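PDB 4LMI: SnoaL-like domain-containing protein from Kribbella flavida, which is of unknown function but, as a SnoaL-like member of the NTF2 clan, may be a ketosteroid isomerase-like enzyme or bind small molecules in its cone-shaped fold. Local coordinates for residues D6-R11 against A74-A79; L13-Y17 against F29-L33; F18-R24 against D64-V69; V37-Q43 against S106-W112; V81-L85 against E132-F136. All coordinates share one frame. Residues are numbered along the deposited sequence.

Contact 1: D6-R11 against A74-A79; sequences DTEQTR and ADGPSA
The first turns of helix 6-22 lie against the hairpin that joins strands 65-75 and 78-87. Residues 6-11 are regular helix, with backbone bonds Thr-10 N to Asp-6 O and Arg-11 N to Thr-7 O, both 2.9 Å. Opposite, Asp-75 to Ser-78 form a type II' beta turn, closed by Asp-75 N to Ser-78 O (2.8 Å) and Ser-78 N to Asp-75 O (3.0 Å). Gly-76 takes phi/psi 60/-126, where a CB would clash with Pro-77 CD. The backbones are closest at Thr-7 and Gly-76, CA to CA 4.2 Å; Arg-11 CA is 5.2 Å from Ala-74 CA. Two threonines one turn apart, both m rotamers, satisfy both backbone groups of Gly-76: Gly-76 N donates to Thr-7 OG1 (2.9 Å), and Thr-10 OG1 donates to Gly-76 O (2.7 Å). Their methyls serve packing, Thr-10 CG2 lying 3.9 Å from Ala-79 CB and Thr-7 CG2 4.0 Å from Ala-74 CB. Small alanines permit this closeness; Ala-74 CB also sits over one face of the Arg-11 guanidinium. That group pairs with Glu-8 (NE to OE1 2.8 Å, NH2 to OE2 3.0 Å) and with Asp-75 of the second subunit, while Ser-78 OG bonds Glu-99. The arrangement is a beta hairpin with a two-residue type II' turn, docked on the N-terminal helix of an NTF2-like alpha+beta fold.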
# COMPACT_ATOMS: atom_id res chain seq x y z
N ASP B 6 -7.06 13.07 -16.03
CA ASP B 6 -6.57 13.22 -14.67
C ASP B 6 -5.65 12.05 -14.31
O ASP B 6 -4.54 12.24 -13.81
CB ASP B 6 -7.77 13.26 -13.72
CG ASP B 6 -7.43 13.83 -12.36
OD1 ASP B 6 -6.38 14.50 -12.25
OD2 ASP B 6 -8.22 13.63 -11.41
N THR B 7 -6.14 10.85 -14.60
CA THR B 7 -5.45 9.59 -14.30
C THR B 7 -4.06 9.53 -14.94
O THR B 7 -3.08 9.22 -14.25
CB THR B 7 -6.29 8.37 -14.72
OG1 THR B 7 -7.54 8.39 -14.01
CG2 THR B 7 -5.56 7.04 -14.42
N GLU B 8 -3.97 9.86 -16.22
CA GLU B 8 -2.66 9.79 -16.88
C GLU B 8 -1.70 10.88 -16.40
O GLU B 8 -0.49 10.64 -16.29
CB GLU B 8 -2.79 9.72 -18.41
CG GLU B 8 -3.50 8.45 -18.90
CD GLU B 8 -2.99 7.16 -18.24
OE1 GLU B 8 -1.76 6.92 -18.25
OE2 GLU B 8 -3.82 6.38 -17.72
N GLN B 9 -2.24 12.05 -16.05
CA GLN B 9 -1.45 13.12 -15.44
C GLN B 9 -0.85 12.66 -14.11
O GLN B 9 0.34 12.84 -13.86
CB GLN B 9 -2.30 14.37 -15.26
CG GLN B 9 -1.57 15.54 -14.62
CD GLN B 9 -2.24 16.88 -14.87
OE1 GLN B 9 -3.33 16.94 -15.44
NE2 GLN B 9 -1.59 17.95 -14.45
N THR B 10 -1.69 12.05 -13.28
CA THR B 10 -1.25 11.49 -12.00
C THR B 10 -0.19 10.41 -12.19
O THR B 10 0.81 10.38 -11.46
CB THR B 10 -2.46 10.93 -11.23
OG1 THR B 10 -3.31 12.03 -10.89
CG2 THR B 10 -2.04 10.20 -9.96
N ARG B 11 -0.40 9.52 -13.16
CA ARG B 11 0.58 8.47 -13.45
C ARG B 11 1.96 9.05 -13.75
O ARG B 11 2.96 8.63 -13.16
CB ARG B 11 0.12 7.57 -14.60
CG ARG B 11 0.92 6.27 -14.70
CD ARG B 11 0.57 5.44 -15.94
NE ARG B 11 -0.88 5.29 -16.11
CZ ARG B 11 -1.63 4.42 -15.43
NH1 ARG B 11 -1.08 3.61 -14.54
NH2 ARG B 11 -2.95 4.37 -15.65
N ALA B 74 -2.50 4.40 -10.88
CA ALA B 74 -3.06 5.75 -10.92
C ALA B 74 -4.57 5.67 -11.14
O ALA B 74 -5.03 4.85 -11.95
CB ALA B 74 -2.41 6.58 -12.02
N ASP B 75 -5.32 6.50 -10.43
CA ASP B 75 -6.78 6.48 -10.47
C ASP B 75 -7.23 7.90 -10.13
O ASP B 75 -7.24 8.29 -8.96
CB ASP B 75 -7.30 5.46 -9.44
CG ASP B 75 -8.82 5.39 -9.35
OD1 ASP B 75 -9.55 6.04 -10.15
OD2 ASP B 75 -9.31 4.66 -8.46
N GLY B 76 -7.60 8.67 -11.15
CA GLY B 76 -7.97 10.08 -10.94
C GLY B 76 -6.80 10.85 -10.33
O GLY B 76 -5.69 10.80 -10.86
N PRO B 77 -7.03 11.53 -9.19
CA PRO B 77 -5.96 12.31 -8.56
C PRO B 77 -5.05 11.45 -7.66
O PRO B 77 -4.13 11.98 -7.04
CB PRO B 77 -6.74 13.32 -7.70
CG PRO B 77 -7.96 12.56 -7.29
CD PRO B 77 -8.29 11.63 -8.44
N SER B 78 -5.31 10.14 -7.61
CA SER B 78 -4.68 9.28 -6.62
C SER B 78 -3.70 8.30 -7.25
O SER B 78 -3.96 7.76 -8.32
CB SER B 78 -5.75 8.49 -5.84
OG SER B 78 -6.73 9.36 -5.31
N ALA B 79 -2.59 8.06 -6.56
CA ALA B 79 -1.63 7.02 -6.95
C ALA B 79 -1.30 6.13 -5.76
O ALA B 79 -1.32 6.59 -4.61
CB ALA B 79 -0.36 7.64 -7.52

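Contact 2: L13-Y17 against F29-L33; sequences LARKY and FAALL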
# COMPACT_ATOMS: atom_id res chain seq x y z
N LEU B 13 3.06 12.03 -13.01
CA LEU B 13 3.56 12.77 -11.86
C LEU B 13 4.13 11.83 -10.78
O LEU B 13 5.20 12.11 -10.23
CB LEU B 13 2.50 13.71 -11.29
CG LEU B 13 2.94 14.64 -10.15
CD1 LEU B 13 4.01 15.62 -10.60
CD2 LEU B 13 1.75 15.39 -9.58
N ALA B 14 3.43 10.73 -10.50
CA ALA B 14 3.91 9.72 -9.54
C ALA B 14 5.25 9.13 -9.98
O ALA B 14 6.14 8.92 -9.15
CB ALA B 14 2.89 8.61 -9.36
N ARG B 15 5.39 8.86 -11.27
CA ARG B 15 6.65 8.35 -11.81
C ARG B 15 7.78 9.36 -11.56
O ARG B 15 8.87 8.98 -11.10
CB ARG B 15 6.52 7.99 -13.30
CG ARG B 15 7.80 7.43 -13.93
CD ARG B 15 8.21 6.10 -13.32
NE ARG B 15 7.26 5.03 -13.63
CZ ARG B 15 7.37 3.77 -13.22
NH1 ARG B 15 8.39 3.39 -12.46
NH2 ARG B 15 6.44 2.89 -13.57
N LYS B 16 7.52 10.63 -11.87
CA LYS B 16 8.50 11.71 -11.68
C LYS B 16 8.88 11.91 -10.22
O LYS B 16 10.04 12.19 -9.90
CB LYS B 16 7.99 13.02 -12.28
CG LYS B 16 8.05 13.07 -13.80
CD LYS B 16 7.89 14.49 -14.32
CE LYS B 16 7.76 14.51 -15.83
NZ LYS B 16 6.51 13.85 -16.31
N TYR B 17 7.89 11.78 -9.33
CA TYR B 17 8.11 11.91 -7.89
C TYR B 17 9.16 10.90 -7.42
O TYR B 17 10.13 11.26 -6.75
CB TYR B 17 6.79 11.74 -7.13
CG TYR B 17 6.90 11.67 -5.62
CD1 TYR B 17 7.18 10.46 -4.99
CD2 TYR B 17 6.70 12.80 -4.83
CE1 TYR B 17 7.28 10.38 -3.61
CE2 TYR B 17 6.79 12.73 -3.44
CZ TYR B 17 7.08 11.51 -2.84
OH TYR B 17 7.18 11.42 -1.48
N PHE B 29 12.43 17.70 -7.74
CA PHE B 29 11.55 17.09 -6.74
C PHE B 29 10.70 18.16 -6.03
O PHE B 29 9.47 18.02 -5.94
CB PHE B 29 12.38 16.29 -5.73
CG PHE B 29 11.57 15.59 -4.67
CD1 PHE B 29 10.86 14.44 -4.97
CD2 PHE B 29 11.56 16.07 -3.35
CE1 PHE B 29 10.12 13.79 -3.99
CE2 PHE B 29 10.84 15.42 -2.37
CZ PHE B 29 10.11 14.27 -2.68
N ALA B 30 11.34 19.21 -5.54
CA ALA B 30 10.62 20.32 -4.90
C ALA B 30 9.55 20.94 -5.82
O ALA B 30 8.46 21.28 -5.35
CB ALA B 30 11.59 21.38 -4.40
N ALA B 31 9.86 21.05 -7.11
CA ALA B 31 8.95 21.68 -8.08
C ALA B 31 7.68 20.88 -8.37
O ALA B 31 6.70 21.43 -8.87
CB ALA B 31 9.68 22.01 -9.39
N LEU B 32 7.68 19.59 -8.06
CA LEU B 32 6.46 18.80 -8.23
C LEU B 32 5.60 18.70 -6.97
O LEU B 32 4.53 18.09 -6.99
CB LEU B 32 6.74 17.42 -8.83
CG LEU B 32 7.80 16.52 -8.21
CD1 LEU B 32 7.27 15.84 -6.96
CD2 LEU B 32 8.26 15.50 -9.24
N LEU B 33 6.06 19.32 -5.88
CA LEU B 33 5.31 19.31 -4.62
C LEU B 33 4.50 20.58 -4.47
O LEU B 33 5.00 21.67 -4.76
CB LEU B 33 6.26 19.20 -3.43
CG LEU B 33 7.25 18.03 -3.38
CD1 LEU B 33 8.25 18.27 -2.27
CD2 LEU B 33 6.53 16.70 -3.22
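In this NTF2-like fold the N-terminal helix 6-22 is followed at once by the short helix 26-31, and the end of the second folds back on the middle of the first as a compact helical pair. Phe-29 comes first. Its ring meets that of Tyr-17 obliquely, centroids 5.1 Å apart and planes at 49°, with Phe-29 CE1 over one face of the tyrosine ring. Leu-32 then sets its side chain against the helix: CB lies 3.7 Å from Leu-13 CD1, CD2 is 3.7 Å from Tyr-17 N, and CD1 is 3.8 Å from Tyr-17 CD2. A branched leucine suits this place because it can touch residues on successive turns, and Lys-16 adds its backbone C, 3.8 Å from Leu-32 CD2, and its CB, 3.9 Å from the same atom, while its amine leads away. No hydrogen bond crosses the contact, which is apolar packing. Tyr-17 OH finds its partner in Tyr-54 of helix 51-59, so a tyrosine can be buried here without wasting its polar end. Leu-33 begins the next strand and reaches back to the ring's edge, its CD2 4.0 Å from Tyr-17 CE2.

Contact 3: F18-R24 against D64-V69; sequences FDTLNGR and DWQLTV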
# COMPACT_ATOMS: atom_id res chain seq x y z
N PHE B 18 8.98 9.64 -7.82
CA PHE B 18 9.93 8.60 -7.43
C PHE B 18 11.28 8.69 -8.15
O PHE B 18 12.31 8.42 -7.53
CB PHE B 18 9.29 7.21 -7.47
CG PHE B 18 8.34 6.99 -6.34
CD1 PHE B 18 8.80 6.59 -5.09
CD2 PHE B 18 6.98 7.24 -6.50
CE1 PHE B 18 7.93 6.42 -4.03
CE2 PHE B 18 6.10 7.08 -5.44
CZ PHE B 18 6.58 6.67 -4.21
N ASP B 19 11.26 9.07 -9.42
CA ASP B 19 12.50 9.24 -10.19
C ASP B 19 13.38 10.37 -9.63
O ASP B 19 14.59 10.19 -9.46
CB ASP B 19 12.21 9.44 -11.68
CG ASP B 19 11.74 8.16 -12.37
OD1 ASP B 19 11.85 7.07 -11.77
OD2 ASP B 19 11.27 8.24 -13.52
N THR B 20 12.77 11.51 -9.34
CA THR B 20 13.50 12.66 -8.78
C THR B 20 13.92 12.43 -7.33
O THR B 20 15.00 12.86 -6.91
CB THR B 20 12.74 13.99 -8.90
OG1 THR B 20 11.49 13.90 -8.22
CG2 THR B 20 12.54 14.36 -10.39
N LEU B 21 13.07 11.74 -6.56
CA LEU B 21 13.43 11.37 -5.19
C LEU B 21 14.63 10.43 -5.17
O LEU B 21 15.61 10.68 -4.48
CB LEU B 21 12.24 10.75 -4.45
CG LEU B 21 12.49 10.34 -2.99
CD1 LEU B 21 12.99 11.52 -2.16
CD2 LEU B 21 11.22 9.75 -2.38
N ASN B 22 14.54 9.34 -5.93
CA ASN B 22 15.64 8.38 -5.96
C ASN B 22 16.93 9.00 -6.49
O ASN B 22 18.02 8.66 -6.05
CB ASN B 22 15.27 7.14 -6.77
CG ASN B 22 16.29 6.03 -6.61
OD1 ASN B 22 16.61 5.62 -5.49
ND2 ASN B 22 16.82 5.56 -7.73
N GLY B 23 16.78 9.93 -7.43
CA GLY B 23 17.92 10.64 -8.00
C GLY B 23 18.42 11.78 -7.14
O GLY B 23 19.39 12.43 -7.50
N ARG B 24 17.76 12.03 -6.00
CA ARG B 24 18.09 13.18 -5.14
C ARG B 24 18.16 14.47 -5.97
O ARG B 24 19.03 15.31 -5.75
CB ARG B 24 19.40 12.96 -4.37
CG ARG B 24 19.35 11.94 -3.24
CD ARG B 24 19.64 10.54 -3.73
NE ARG B 24 20.01 9.64 -2.64
CZ ARG B 24 19.89 8.31 -2.68
NH1 ARG B 24 19.40 7.71 -3.75
NH2 ARG B 24 20.26 7.59 -1.63
N ASP B 64 22.84 5.62 2.85
CA ASP B 64 22.82 5.46 1.40
C ASP B 64 21.71 4.50 0.97
O ASP B 64 21.91 3.27 0.95
CB ASP B 64 24.19 4.98 0.90
CG ASP B 64 24.25 4.81 -0.61
OD1 ASP B 64 23.65 5.64 -1.34
OD2 ASP B 64 24.91 3.86 -1.07
N TRP B 65 20.55 5.06 0.66
CA TRP B 65 19.36 4.28 0.31
C TRP B 65 19.08 4.29 -1.16
O TRP B 65 19.52 5.19 -1.88
CB TRP B 65 18.15 4.79 1.09
CG TRP B 65 17.93 6.26 0.90
CD1 TRP B 65 18.37 7.30 1.72
CD2 TRP B 65 17.21 6.92 -0.20
NE1 TRP B 65 17.98 8.52 1.22
CE2 TRP B 65 17.28 8.36 0.07
CE3 TRP B 65 16.54 6.48 -1.34
CZ2 TRP B 65 16.70 9.29 -0.78
CZ3 TRP B 65 15.95 7.43 -2.18
CH2 TRP B 65 16.04 8.80 -1.90
N GLN B 66 18.32 3.30 -1.62
CA GLN B 66 17.98 3.16 -3.02
C GLN B 66 16.58 2.58 -3.14
O GLN B 66 16.22 1.67 -2.39
CB GLN B 66 18.99 2.23 -3.71
CG GLN B 66 18.90 2.18 -5.23
CD GLN B 66 19.48 3.41 -5.91
OE1 GLN B 66 19.02 3.80 -6.99
NE2 GLN B 66 20.48 4.02 -5.29
N LEU B 67 15.78 3.11 -4.06
CA LEU B 67 14.46 2.56 -4.30
C LEU B 67 14.25 2.16 -5.76
O LEU B 67 14.86 2.73 -6.67
CB LEU B 67 13.35 3.51 -3.81
CG LEU B 67 13.23 4.94 -4.35
CD1 LEU B 67 12.38 4.98 -5.61
CD2 LEU B 67 12.61 5.83 -3.28
N THR B 68 13.40 1.16 -5.95
CA THR B 68 12.99 0.70 -7.26
C THR B 68 11.48 0.51 -7.21
O THR B 68 10.98 -0.23 -6.37
CB THR B 68 13.66 -0.64 -7.64
OG1 THR B 68 15.08 -0.50 -7.55
CG2 THR B 68 13.29 -1.06 -9.05
N VAL B 69 10.77 1.20 -8.09
CA VAL B 69 9.31 1.08 -8.17
C VAL B 69 8.94 -0.32 -8.67
O VAL B 69 9.48 -0.80 -9.67
CB VAL B 69 8.71 2.16 -9.08
CG1 VAL B 69 7.23 1.90 -9.33
CG2 VAL B 69 8.91 3.55 -8.48
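Phe-18, Leu-21, Leu-67 and Val-69 form the apolar centre where helix residues 18-22 run nearly antiparallel to strand residues 65-69, axes 8.9 Å apart at 163°. Phe-18 CB touches Val-69 CG2 at 3.8 Å, and Phe-18 CD1 meets Leu-67 CD1 at 4.0 Å. Farther out, Leu-21 CG packs on Trp-65 CH2 (4.0 Å). Asn-22 starts the polar edge: its amide can both accept and donate, so OD1 takes Leu-67 N (3.0 Å) while ND2 gives to Gln-66 OE1 (2.9 Å). The helix ends in a Schellman motif, with Arg-24 at positive phi. Its guanidinium lies flat on Trp-65, CZ 3.7 Å from the six-membered ring's centroid in a cation-pi stack, and NH2 donates to Trp-65 O at 2.5 Å. NH1 also bonds Asn-22 O (2.8 Å); Asp-64 OD1, 3.9 Å from Arg-24 NH2, offers only a long charge interaction. Asn-22 and Arg-24 thus tie the helix's C-terminal end to Leu-67 N-H and Trp-65 C=O of the strand.

Contact 4: V37-Q43 against S106-W112; sequences VRYELPQ and SRVTDFW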
# COMPACT_ATOMS: atom_id res chain seq x y z
N VAL B 37 2.11 20.79 0.67
CA VAL B 37 2.14 19.33 0.69
C VAL B 37 2.12 18.81 2.13
O VAL B 37 2.75 19.38 3.03
CB VAL B 37 3.33 18.75 -0.11
CG1 VAL B 37 4.67 19.19 0.47
CG2 VAL B 37 3.25 17.22 -0.19
N ARG B 38 1.36 17.74 2.33
CA ARG B 38 1.23 17.12 3.64
C ARG B 38 1.71 15.67 3.57
O ARG B 38 1.19 14.88 2.77
CB ARG B 38 -0.21 17.21 4.13
CG ARG B 38 -0.48 16.42 5.41
CD ARG B 38 -1.83 16.78 6.00
NE ARG B 38 -2.33 15.72 6.86
CZ ARG B 38 -3.19 15.89 7.86
NH1 ARG B 38 -3.57 14.84 8.57
NH2 ARG B 38 -3.65 17.10 8.15
N TYR B 39 2.70 15.35 4.40
CA TYR B 39 3.30 14.02 4.48
C TYR B 39 2.92 13.35 5.79
O TYR B 39 3.00 13.97 6.85
CB TYR B 39 4.82 14.16 4.41
CG TYR B 39 5.63 12.89 4.60
CD1 TYR B 39 5.71 11.94 3.59
CD2 TYR B 39 6.36 12.67 5.77
CE1 TYR B 39 6.47 10.79 3.74
CE2 TYR B 39 7.12 11.52 5.93
CZ TYR B 39 7.17 10.59 4.91
OH TYR B 39 7.93 9.45 5.06
N GLU B 40 2.51 12.09 5.71
CA GLU B 40 2.23 11.30 6.90
C GLU B 40 2.99 10.00 6.87
O GLU B 40 3.14 9.38 5.80
CB GLU B 40 0.74 10.96 6.99
CG GLU B 40 -0.20 12.12 7.26
CD GLU B 40 -1.64 11.62 7.33
OE1 GLU B 40 -1.93 10.59 6.71
OE2 GLU B 40 -2.47 12.25 8.00
N LEU B 41 3.48 9.59 8.04
CA LEU B 41 3.96 8.24 8.30
C LEU B 41 3.05 7.66 9.37
O LEU B 41 3.33 7.81 10.56
CB LEU B 41 5.39 8.29 8.83
CG LEU B 41 6.57 8.34 7.86
CD1 LEU B 41 7.82 8.82 8.59
CD2 LEU B 41 6.81 6.97 7.24
N PRO B 42 1.93 7.01 8.96
CA PRO B 42 0.96 6.54 9.95
C PRO B 42 1.51 5.59 11.01
O PRO B 42 1.06 5.64 12.17
CB PRO B 42 -0.10 5.85 9.09
CG PRO B 42 -0.06 6.62 7.81
CD PRO B 42 1.40 6.91 7.59
N GLN B 43 2.47 4.74 10.63
CA GLN B 43 3.07 3.78 11.56
C GLN B 43 3.72 4.45 12.77
O GLN B 43 3.71 3.90 13.88
CB GLN B 43 4.12 2.92 10.85
CG GLN B 43 3.58 1.83 9.94
CD GLN B 43 4.65 1.34 8.98
OE1 GLN B 43 4.89 1.96 7.95
NE2 GLN B 43 5.31 0.23 9.33
N SER B 106 0.02 16.81 -3.52
CA SER B 106 -0.63 17.49 -2.41
C SER B 106 -0.54 16.70 -1.10
O SER B 106 -0.45 17.29 -0.02
CB SER B 106 -2.09 17.76 -2.77
OG SER B 106 -2.80 18.33 -1.70
N ARG B 107 -0.59 15.37 -1.20
CA ARG B 107 -0.50 14.50 -0.02
C ARG B 107 0.40 13.33 -0.33
O ARG B 107 0.39 12.79 -1.44
CB ARG B 107 -1.88 14.00 0.40
CG ARG B 107 -2.84 15.11 0.81
CD ARG B 107 -4.19 14.58 1.27
NE ARG B 107 -5.10 15.70 1.50
CZ ARG B 107 -5.30 16.28 2.68
NH1 ARG B 107 -4.66 15.85 3.76
NH2 ARG B 107 -6.15 17.30 2.77
N VAL B 108 1.20 12.94 0.66
CA VAL B 108 2.04 11.75 0.58
C VAL B 108 1.79 10.98 1.87
O VAL B 108 1.93 11.53 2.95
CB VAL B 108 3.55 12.10 0.49
CG1 VAL B 108 4.42 10.85 0.50
CG2 VAL B 108 3.85 12.94 -0.75
N THR B 109 1.38 9.71 1.75
CA THR B 109 1.23 8.86 2.93
C THR B 109 2.08 7.62 2.71
O THR B 109 1.82 6.83 1.80
CB THR B 109 -0.25 8.51 3.20
OG1 THR B 109 -0.99 9.73 3.37
CG2 THR B 109 -0.41 7.68 4.46
N ASP B 110 3.11 7.48 3.55
CA ASP B 110 4.13 6.44 3.45
C ASP B 110 3.83 5.31 4.41
O ASP B 110 3.55 5.55 5.59
CB ASP B 110 5.50 7.00 3.87
CG ASP B 110 6.32 7.56 2.71
OD1 ASP B 110 5.77 7.92 1.65
OD2 ASP B 110 7.56 7.67 2.90
N PHE B 111 3.91 4.07 3.91
CA PHE B 111 3.95 2.87 4.74
C PHE B 111 5.24 2.13 4.46
O PHE B 111 5.65 2.01 3.30
CB PHE B 111 2.77 1.94 4.42
CG PHE B 111 1.43 2.51 4.79
CD1 PHE B 111 0.95 2.40 6.09
CD2 PHE B 111 0.64 3.15 3.83
CE1 PHE B 111 -0.29 2.93 6.44
CE2 PHE B 111 -0.60 3.68 4.17
CZ PHE B 111 -1.06 3.56 5.48
N TRP B 112 5.89 1.64 5.52
CA TRP B 112 7.13 0.89 5.38
C TRP B 112 7.02 -0.44 6.07
O TRP B 112 7.55 -0.61 7.17
CB TRP B 112 8.32 1.71 5.89
CG TRP B 112 8.49 2.94 5.05
CD1 TRP B 112 8.06 4.24 5.33
CD2 TRP B 112 9.07 3.01 3.70
NE1 TRP B 112 8.36 5.09 4.29
CE2 TRP B 112 8.97 4.42 3.28
CE3 TRP B 112 9.67 2.10 2.84
CZ2 TRP B 112 9.45 4.86 2.06
CZ3 TRP B 112 10.14 2.55 1.61
CH2 TRP B 112 10.03 3.90 1.22
O HOH W 1 -0.68 12.81 3.74
O HOH W 2 3.82 4.62 8.08
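Strands 37-41 and 104-111 are parallel neighbours in the mixed NTF2-like sheet. The axes of residues 37-41 and 106-111 lie 4.6 Å apart at 10°. Backbone bonds Arg-38 N to Ser-106 O (3.0 Å), Val-108 N to Arg-38 O, Glu-40 N to Val-108 O and Asp-110 N to Glu-40 O (each 2.9 Å) set the ladder. On one face Tyr-39 CD1 packs on Val-108 CG1 (3.5 Å), and Tyr-39 OH donates to Asp-110 OD2 (2.8 Å), which also accepts from Trp-112 NE1 (3.0 Å). On the other, Arg-38 NH1 pairs with Glu-40 OE2 (2.9 Å), although Arg-107 NH1, a like charge, lies 3.9 Å from Arg-38 NE. The Gln-43 side-chain amide pairs as a strand's peptide would: OE1 accepts from Trp-112 N (2.6 Å), NE2 donates to Trp-112 O (3.2 Å). The Trp-112 side chain comes within about 4 Å (nearest atoms) of a bound HEPES, probably from the crystallisation liquor. Asp-110 OD2 holds that indole, consistent with a pocket, though no catalytic role is established.

Contact 5: V81-L85 against E132-F136; sequences VSVNL and ELDRF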
# COMPACT_ATOMS: atom_id res chain seq x y z
N VAL B 81 1.88 3.41 -4.95
CA VAL B 81 3.15 2.96 -5.51
C VAL B 81 3.84 2.08 -4.48
O VAL B 81 3.95 2.46 -3.31
CB VAL B 81 4.06 4.17 -5.85
CG1 VAL B 81 5.36 3.71 -6.50
CG2 VAL B 81 3.33 5.17 -6.75
N SER B 82 4.26 0.90 -4.90
CA SER B 82 5.13 0.10 -4.05
C SER B 82 6.55 0.20 -4.56
O SER B 82 6.77 0.30 -5.77
CB SER B 82 4.67 -1.36 -3.94
OG SER B 82 4.69 -1.99 -5.21
N VAL B 83 7.50 0.20 -3.63
CA VAL B 83 8.91 0.26 -3.96
C VAL B 83 9.68 -0.79 -3.17
O VAL B 83 9.32 -1.12 -2.02
CB VAL B 83 9.53 1.66 -3.70
CG1 VAL B 83 8.84 2.73 -4.54
CG2 VAL B 83 9.48 2.03 -2.22
N ASN B 84 10.72 -1.34 -3.78
CA ASN B 84 11.75 -2.05 -3.03
C ASN B 84 12.80 -1.05 -2.59
O ASN B 84 13.38 -0.35 -3.40
CB ASN B 84 12.38 -3.18 -3.86
CG ASN B 84 11.49 -4.41 -3.94
OD1 ASN B 84 10.59 -4.60 -3.11
ND2 ASN B 84 11.74 -5.24 -4.94
N LEU B 85 13.00 -0.97 -1.28
CA LEU B 85 13.97 -0.07 -0.70
C LEU B 85 15.13 -0.85 -0.10
O LEU B 85 14.93 -1.82 0.63
CB LEU B 85 13.31 0.79 0.38
CG LEU B 85 14.19 1.79 1.15
CD1 LEU B 85 14.60 2.96 0.27
CD2 LEU B 85 13.48 2.29 2.39
N GLU B 132 7.17 -12.85 -5.00
CA GLU B 132 7.60 -12.67 -6.38
C GLU B 132 8.27 -11.31 -6.65
O GLU B 132 9.38 -11.26 -7.18
CB GLU B 132 6.42 -12.90 -7.33
CG GLU B 132 6.81 -13.11 -8.78
CD GLU B 132 5.62 -13.11 -9.72
OE1 GLU B 132 4.53 -12.64 -9.32
OE2 GLU B 132 5.76 -13.59 -10.87
N LEU B 133 7.60 -10.22 -6.28
CA LEU B 133 8.06 -8.87 -6.62
C LEU B 133 8.71 -8.12 -5.46
O LEU B 133 9.58 -7.27 -5.66
CB LEU B 133 6.90 -8.01 -7.15
CG LEU B 133 6.09 -8.43 -8.38
CD1 LEU B 133 4.97 -7.42 -8.61
CD2 LEU B 133 6.97 -8.54 -9.62
N ASP B 134 8.27 -8.44 -4.24
CA ASP B 134 8.58 -7.65 -3.06
C ASP B 134 9.73 -8.26 -2.26
O ASP B 134 9.65 -9.41 -1.81
CB ASP B 134 7.33 -7.51 -2.20
CG ASP B 134 6.13 -7.02 -3.00
OD1 ASP B 134 6.09 -5.81 -3.35
OD2 ASP B 134 5.23 -7.84 -3.29
N ARG B 135 10.80 -7.48 -2.08
CA ARG B 135 12.06 -7.98 -1.55
C ARG B 135 12.32 -7.60 -0.09
O ARG B 135 12.58 -6.44 0.22
CB ARG B 135 13.24 -7.55 -2.44
CG ARG B 135 13.19 -8.07 -3.87
CD ARG B 135 13.86 -9.44 -4.04
NE ARG B 135 13.19 -10.50 -3.27
CZ ARG B 135 12.07 -11.12 -3.64
NH1 ARG B 135 11.56 -12.07 -2.86
NH2 ARG B 135 11.44 -10.80 -4.77
N PHE B 136 12.25 -8.59 0.79
CA PHE B 136 12.69 -8.42 2.17
C PHE B 136 13.99 -9.20 2.36
O PHE B 136 14.68 -9.06 3.37
CB PHE B 136 11.60 -8.89 3.15
CG PHE B 136 10.35 -8.04 3.11
CD1 PHE B 136 9.32 -8.33 2.23
CD2 PHE B 136 10.21 -6.95 3.97
CE1 PHE B 136 8.16 -7.55 2.20
CE2 PHE B 136 9.06 -6.17 3.94
CZ PHE B 136 8.03 -6.47 3.05
O HOH W 3 7.90 -3.74 -3.69
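Asn-84, on strand 78-87 of the NTF2-like sheet, holds the C-terminal tail of the same chain through its side-chain amide. Its CB points toward residues 132-136, and both ends of the amide are used: OD1 accepts from Arg-135 N at 3.1 Å, while ND2 donates to Leu-133 O, also 3.1 Å. Asparagine suits the place because one short planar group can match an N-H and a C=O of an extended chain, much as a neighbouring strand would. Arg-135, second in buried area, presents its aliphatic part, CG lying 3.4 Å from Asn-84 ND2, and its guanidinium leads away to Ala-131 O and Gly-137 O. Asp-134, third, is turned so that its carboxylate forms a salt bridge with Arg-71 on the adjoining strand 65-75. The tail also meets the other copy of the protein, where Glu-132 pairs with Arg-107 of the second subunit. Between the two segments sits a water that donates to Asn-84 OD1 at 2.9 Å and to Asp-134 OD1 at 2.8 Å.

In the fold
Helix 6-22 is the common thread of contacts 1, 2 and 3, which follow one another along it from N- to C-terminal end; contacts 1 and 3 have centres about 20 Å apart. Contact 2 touches contact 4 where Tyr-17 OH lies 3.4 Å from Val-108 CG1, so helix and parallel strands share one interior. Contacts 3 and 5 adjoin in the sheet, Thr-68 O being 2.8 Å from Asn-84 N in a probable hydrogen bond. Trp-112 CZ3 of contact 4 lies 3.4 Å from Leu-85 CD2 of contact 5. The side chains of Trp-65 (about 3 Å) and Trp-112 (about 4 Å, nearest atoms) lie near bound HEPES, while contacts 1, 4 and 5 reach the second subunit.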